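Local coordinates for protein bacteriohemerythrin (PDB 4XPX) that binds molecular oxygen at a site containing two iron atoms and may store it or deliver it to oxygen-requiring enzymes, at residues S60-M65 with A75-H80; F10-G15 with V120-G125. All coordinates share one frame; numbering follows the deposited sequence.

Interaction 1 of 2, residues S60-M65 with A75-H80; sequences SEETEM and AHKAEH. With FE2 (Fe (II) ion), chain B; FE2 (Fe (II) ion), chain C.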
loop_
_atom_site.group_PDB
_atom_site.type_symbol
_atom_site.label_atom_id
_atom_site.label_comp_id
_atom_site.label_asym_id
_atom_site.label_seq_id
_atom_site.Cartn_x
_atom_site.Cartn_y
_atom_site.Cartn_z
ATOM N N SER A 60 10.631 -0.084 -4.151
ATOM C CA SER A 60 11.316 -1.358 -4.143
ATOM C C SER A 60 10.873 -2.244 -5.278
ATOM O O SER A 60 11.721 -2.843 -6.014
ATOM C CB SER A 60 11.056 -2.079 -2.833
ATOM O OG SER A 60 11.482 -1.378 -1.663
ATOM N N GLU A 61 9.564 -2.368 -5.478
ATOM C CA GLU A 61 9.048 -3.155 -6.585
ATOM C C GLU A 61 9.520 -2.525 -7.915
ATOM O O GLU A 61 9.912 -3.290 -8.857
ATOM C CB GLU A 61 7.514 -3.158 -6.626
ATOM C CG GLU A 61 6.869 -4.022 -5.549
ATOM C CD GLU A 61 5.361 -4.120 -5.749
ATOM O OE1 GLU A 61 4.835 -3.423 -6.595
ATOM O OE2 GLU A 61 4.752 -4.965 -5.002
ATOM N N GLU A 62 9.450 -1.238 -8.052
ATOM C CA GLU A 62 9.781 -0.594 -9.344
ATOM C C GLU A 62 11.224 -0.789 -9.669
ATOM O O GLU A 62 11.559 -1.036 -10.866
ATOM C CB GLU A 62 9.429 0.888 -9.283
ATOM C CG GLU A 62 7.935 1.107 -9.292
ATOM C CD GLU A 62 7.498 2.479 -8.823
ATOM O OE1 GLU A 62 8.333 3.462 -8.911
ATOM O OE2 GLU A 62 6.317 2.680 -8.423
ATOM N N THR A 63 12.125 -0.666 -8.725
ATOM C CA THR A 63 13.542 -0.852 -9.001
ATOM C C THR A 63 13.773 -2.239 -9.484
ATOM O O THR A 63 14.545 -2.443 -10.510
ATOM C CB THR A 63 14.384 -0.560 -7.744
ATOM O OG1 THR A 63 14.199 0.801 -7.324
ATOM C CG2 THR A 63 15.847 -0.824 -7.982
ATOM N N GLU A 64 13.200 -3.239 -8.873
ATOM C CA GLU A 64 13.402 -4.602 -9.298
ATOM C C GLU A 64 12.781 -4.869 -10.644
ATOM O O GLU A 64 13.427 -5.519 -11.513
ATOM C CB GLU A 64 12.868 -5.536 -8.231
ATOM C CG GLU A 64 13.613 -5.599 -6.932
ATOM C CD GLU A 64 15.091 -5.788 -7.045
ATOM O OE1 GLU A 64 15.387 -6.799 -7.657
ATOM O OE2 GLU A 64 15.932 -4.929 -6.613
ATOM N N MET A 65 11.570 -4.450 -10.863
ATOM C CA MET A 65 10.947 -4.618 -12.151
ATOM C C MET A 65 11.761 -3.980 -13.268
ATOM O O MET A 65 11.967 -4.614 -14.352
ATOM C CB MET A 65 9.537 -4.016 -12.180
ATOM C CG MET A 65 8.501 -4.856 -11.440
ATOM S SD MET A 65 6.799 -4.206 -11.639
ATOM C CE MET A 65 6.811 -2.755 -10.519
ATOM N N ALA A 75 3.269 0.151 -16.899
ATOM C CA ALA A 75 1.808 0.156 -16.515
ATOM C C ALA A 75 1.707 -0.053 -15.004
ATOM O O ALA A 75 0.872 0.578 -14.329
ATOM C CB ALA A 75 1.047 -0.940 -17.262
ATOM N N HIS A 76 2.524 -0.926 -14.457
ATOM C CA HIS A 76 2.474 -1.176 -13.020
ATOM C C HIS A 76 2.859 0.054 -12.261
ATOM O O HIS A 76 2.155 0.475 -11.285
ATOM C CB HIS A 76 3.380 -2.352 -12.728
ATOM C CG HIS A 76 3.277 -2.888 -11.354
ATOM N ND1 HIS A 76 3.401 -4.240 -11.143
ATOM C CD2 HIS A 76 3.124 -2.316 -10.122
ATOM C CE1 HIS A 76 3.284 -4.423 -9.805
ATOM N NE2 HIS A 76 3.145 -3.298 -9.156
ATOM N N LYS A 77 3.938 0.729 -12.649
ATOM C CA LYS A 77 4.316 1.989 -12.007
ATOM C C LYS A 77 3.220 2.994 -12.095
ATOM O O LYS A 77 3.014 3.787 -11.145
ATOM C CB LYS A 77 5.597 2.517 -12.607
ATOM C CG LYS A 77 6.059 3.814 -11.970
ATOM C CD LYS A 77 7.414 4.234 -12.422
ATOM C CE LYS A 77 7.963 5.440 -11.670
ATOM N NZ LYS A 77 7.151 6.608 -11.874
ATOM N N ALA A 78 2.516 3.066 -13.224
ATOM C CA ALA A 78 1.392 4.027 -13.336
ATOM C C ALA A 78 0.339 3.782 -12.307
ATOM O O ALA A 78 -0.252 4.736 -11.761
ATOM C CB ALA A 78 0.860 4.021 -14.747
ATOM N N GLU A 79 0.026 2.519 -12.006
ATOM C CA GLU A 79 -0.932 2.213 -10.937
ATOM C C GLU A 79 -0.448 2.723 -9.600
ATOM O O GLU A 79 -1.185 3.344 -8.822
ATOM C CB GLU A 79 -1.258 0.737 -10.849
ATOM C CG GLU A 79 -1.768 0.092 -12.129
ATOM C CD GLU A 79 -2.996 0.671 -12.774
ATOM O OE1 GLU A 79 -3.752 1.405 -12.101
ATOM O OE2 GLU A 79 -3.224 0.425 -14.049
ATOM N N HIS A 80 0.806 2.457 -9.296
ATOM C CA HIS A 80 1.427 2.981 -8.039
ATOM C C HIS A 80 1.310 4.476 -7.984
ATOM O O HIS A 80 0.906 5.055 -6.933
ATOM C CB HIS A 80 2.894 2.633 -7.962
ATOM C CG HIS A 80 3.185 1.187 -7.777
ATOM N ND1 HIS A 80 4.480 0.727 -7.821
ATOM C CD2 HIS A 80 2.442 0.094 -7.468
ATOM C CE1 HIS A 80 4.467 -0.583 -7.562
ATOM N NE2 HIS A 80 3.225 -0.990 -7.312
HETATM FE FE FE2 B . 2.736 -3.102 -7.014
HETATM FE FE FE2 C . 2.932 -4.447 -3.836
HETATM O O HOH W 1 2.371 -2.800 -4.789
HETATM O O HOH W 2 0.975 -3.400 -2.653
#
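Glu-62 and Lys-77 bring the helical segments 60-65 and 75-80 to their nearest backbone approach, the short axes running antiparallel at 168° and 10.5 Å apart. They belong to neighbouring helices of the hemerythrin four-helix bundle, and their facing side chains build part of its two-iron site. Glu-61 has the reach and the two oxygens to bridge the metals: CD lies anti to CA (chi2 -173°), and OE1 binds the iron of chain B at 2.2 Å, while OE2 binds that of chain C and also shares a hydrogen bond with Tyr-124. His-76 and His-80 both offer NE2 to the chain B iron, and His-21, His-57, His-116 and Asp-121 complete the protein ligands. A water joins the two metals.

Behind this shell, Glu-62 meets His-80 tip to tip. His-80 ND1 donates to Glu-62 OE2 at 2.7 Å with an N-H...O angle of 161°, in the ring plane and onto the anti lone pair of the oxygen. The carboxylate thereby fixes the rotation of the imidazole and would be expected to strengthen NE2 as an iron ligand. An alanine in place of Glu-62 would probably leave His-80 ND1 without this acceptor and its ring less firmly oriented. Glu-62 OE1 touches Lys-77 CE at 3.4 Å, crossing a lysine whose NZ forms a salt bridge with Asp-81 instead. Met-65, flexible and apolar, covers one face of His-76: its SD approaches ND1 at 3.4 Å, and its CE forms a CH-pi contact 3.6 Å above the ring centre.

Interaction 2 of 2, residues F10-G15 with V120-G125; sequences FGTNVG and VDKLYG. With FE2 (Fe (II) ion), chain C; FE2 (Fe (II) ion), chain B.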
loop_
_atom_site.group_PDB
_atom_site.type_symbol
_atom_site.label_atom_id
_atom_site.label_comp_id
_atom_site.label_asym_id
_atom_site.label_seq_id
_atom_site.Cartn_x
_atom_site.Cartn_y
_atom_site.Cartn_z
ATOM N N PHE A 10 -2.590 -13.674 -1.672
ATOM C CA PHE A 10 -1.706 -12.559 -1.928
ATOM C C PHE A 10 -0.306 -12.954 -2.213
ATOM O O PHE A 10 0.536 -12.070 -2.566
ATOM C CB PHE A 10 -1.705 -11.562 -0.764
ATOM C CG PHE A 10 -3.074 -10.997 -0.469
ATOM C CD1 PHE A 10 -3.793 -10.366 -1.458
ATOM C CD2 PHE A 10 -3.632 -11.121 0.776
ATOM C CE1 PHE A 10 -5.052 -9.904 -1.199
ATOM C CE2 PHE A 10 -4.947 -10.715 1.024
ATOM C CZ PHE A 10 -5.632 -10.076 0.008
ATOM N N GLY A 11 0.082 -14.225 -2.102
ATOM C CA GLY A 11 1.471 -14.581 -2.319
ATOM C C GLY A 11 1.947 -14.321 -3.702
ATOM O O GLY A 11 1.296 -14.742 -4.642
ATOM N N THR A 12 3.088 -13.680 -3.849
ATOM C CA THR A 12 3.686 -13.311 -5.113
ATOM C C THR A 12 4.781 -14.215 -5.546
ATOM O O THR A 12 5.258 -14.082 -6.697
ATOM C CB THR A 12 4.233 -11.884 -5.094
ATOM O OG1 THR A 12 5.338 -11.830 -4.199
ATOM C CG2 THR A 12 3.169 -10.853 -4.783
ATOM N N ASN A 13 5.265 -15.025 -4.756
ATOM C CA ASN A 13 6.458 -15.861 -4.868
ATOM C C ASN A 13 7.715 -15.032 -4.881
ATOM O O ASN A 13 8.803 -15.578 -5.262
ATOM C CB ASN A 13 6.386 -16.737 -6.120
ATOM C CG ASN A 13 7.445 -17.821 -6.134
ATOM O OD1 ASN A 13 7.855 -18.318 -5.085
ATOM N ND2 ASN A 13 7.896 -18.194 -7.326
ATOM N N VAL A 14 7.656 -13.751 -4.366
ATOM C CA VAL A 14 8.789 -12.832 -4.305
ATOM C C VAL A 14 8.928 -12.459 -2.847
ATOM O O VAL A 14 8.040 -11.768 -2.251
ATOM C CB VAL A 14 8.591 -11.604 -5.177
ATOM C CG1 VAL A 14 9.790 -10.690 -5.072
ATOM C CG2 VAL A 14 8.365 -12.038 -6.625
ATOM N N GLY A 15 9.998 -12.925 -2.181
ATOM C CA GLY A 15 10.046 -12.796 -0.691
ATOM C C GLY A 15 10.006 -11.363 -0.224
ATOM O O GLY A 15 9.240 -11.069 0.731
ATOM N N VAL A 120 -2.063 -7.368 -10.065
ATOM C CA VAL A 120 -0.962 -6.597 -10.623
ATOM C C VAL A 120 0.351 -7.145 -10.081
ATOM O O VAL A 120 1.228 -7.539 -10.850
ATOM C CB VAL A 120 -1.121 -5.058 -10.342
ATOM C CG1 VAL A 120 -0.040 -4.293 -11.098
ATOM C CG2 VAL A 120 -2.504 -4.592 -10.738
ATOM N N ASP A 121 0.535 -7.222 -8.759
ATOM C CA ASP A 121 1.791 -7.712 -8.224
ATOM C C ASP A 121 2.042 -9.166 -8.542
ATOM O O ASP A 121 3.184 -9.551 -8.847
ATOM C CB ASP A 121 1.901 -7.498 -6.698
ATOM C CG ASP A 121 2.087 -6.061 -6.286
ATOM O OD1 ASP A 121 2.411 -5.211 -7.146
ATOM O OD2 ASP A 121 1.905 -5.821 -5.060
ATOM N N LYS A 122 1.052 -10.045 -8.447
ATOM C CA LYS A 122 1.335 -11.434 -8.703
ATOM C C LYS A 122 1.948 -11.614 -10.066
ATOM O O LYS A 122 2.687 -12.637 -10.313
ATOM C CB LYS A 122 0.097 -12.326 -8.547
ATOM C CG LYS A 122 -0.239 -12.624 -7.102
ATOM C CD LYS A 122 -1.459 -13.616 -7.068
ATOM C CE LYS A 122 -1.902 -13.850 -5.642
ATOM N NZ LYS A 122 -2.789 -15.073 -5.645
ATOM N N LEU A 123 1.610 -10.794 -11.028
ATOM C CA LEU A 123 2.096 -10.965 -12.405
ATOM C C LEU A 123 3.602 -10.826 -12.487
ATOM O O LEU A 123 4.203 -11.367 -13.481
ATOM C CB LEU A 123 1.462 -9.964 -13.339
ATOM C CG LEU A 123 -0.053 -10.108 -13.430
ATOM C CD1 LEU A 123 -0.639 -9.100 -14.420
ATOM C CD2 LEU A 123 -0.529 -11.475 -13.787
ATOM N N TYR A 124 4.291 -10.156 -11.555
ATOM C CA TYR A 124 5.735 -10.084 -11.640
ATOM C C TYR A 124 6.459 -11.275 -11.046
ATOM O O TYR A 124 7.665 -11.325 -11.076
ATOM C CB TYR A 124 6.331 -8.748 -11.071
ATOM C CG TYR A 124 6.049 -8.453 -9.621
ATOM C CD1 TYR A 124 6.285 -9.365 -8.603
ATOM C CD2 TYR A 124 5.612 -7.172 -9.246
ATOM C CE1 TYR A 124 6.051 -9.050 -7.266
ATOM C CE2 TYR A 124 5.336 -6.867 -7.945
ATOM C CZ TYR A 124 5.530 -7.779 -6.949
ATOM O OH TYR A 124 5.238 -7.553 -5.621
ATOM N N GLY A 125 5.714 -12.230 -10.501
ATOM C CA GLY A 125 6.373 -13.311 -9.779
ATOM C C GLY A 125 7.362 -14.075 -10.642
ATOM O O GLY A 125 8.480 -14.267 -10.224
HETATM FE FE FE2 C . 2.932 -4.447 -3.836
HETATM FE FE FE2 B . 2.736 -3.102 -7.014
HETATM O O HOH W 3 -0.898 -16.513 -4.419
HETATM O O HOH W 4 3.220 -14.643 -8.562
HETATM O O HOH W 1 2.371 -2.800 -4.789
HETATM O O HOH W 2 0.975 -3.400 -2.653
#
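Val-14 CG2 meets the ring of Tyr-124 at its edge, 3.8 Å from CE1, the two side chains crossing at about a right angle. Beside it the methyl of Thr-12, CG2, lies 4.1 Å from Asp-121 CB, the two side chains pointing the same way. Asp-121 suits its place because a short carboxylate can span two metals: OD1 binds the iron of chain B at 2.1 Å, and OD2 binds that of chain C. The backbones close in as well, Thr-12 O standing 3.4 Å from Gly-125 CA, where a beta carbon would run into that carbonyl. Further along, the extended chain of Lys-122 passes Gly-11 O, with CE 3.5 Å away.

The loop 10-15 thus packs against the C-terminal end of helix 103-121 in the hemerythrin bundle. It is shaped by an ST turn: chi1 of 67° sets Thr-12 OG1 between its own N and carbonyl carbon, where it accepts from Val-14 N at 3.0 Å. Val-14 is the N-cap of the helix that follows, and Thr-12 OG1 is also hydrogen-bonded to Asp-18 within that helix.

Two waters knit the segments where no direct hydrogen bond does. One donates to Thr-12 O at 2.8 Å and to Lys-122 O at 2.7 Å; the other lies between Gly-11 O and Lys-122 NZ, whose ammonium also makes a weak bond to Ala-8 O. The Tyr-124 hydroxyl is hydrogen-bonded to Glu-61, and Asp-121 O stands over the centre of one face of the tyrosine ring.

The centres of the two interactions lie 12 Å apart, and both reach the same pair of irons and share the water between them. Along the chain interaction 1 is nested inside interaction 2: the loop 10-15 comes first, then the pair formed by helices 40-67 and 73-95, and finally 120-125 at the end of helix 103-121. Segments distant in sequence therefore converge on one metal site within a single bundle. They also touch directly, with Val-120 CG1 packing 3.4 Å from His-76 ND1. Interaction 1 contributes a bridging glutamate and two histidines, interaction 2 a bridging aspartate, and together they supply part of the ligand set that holds the diiron centre among the helices, where oxygen binds.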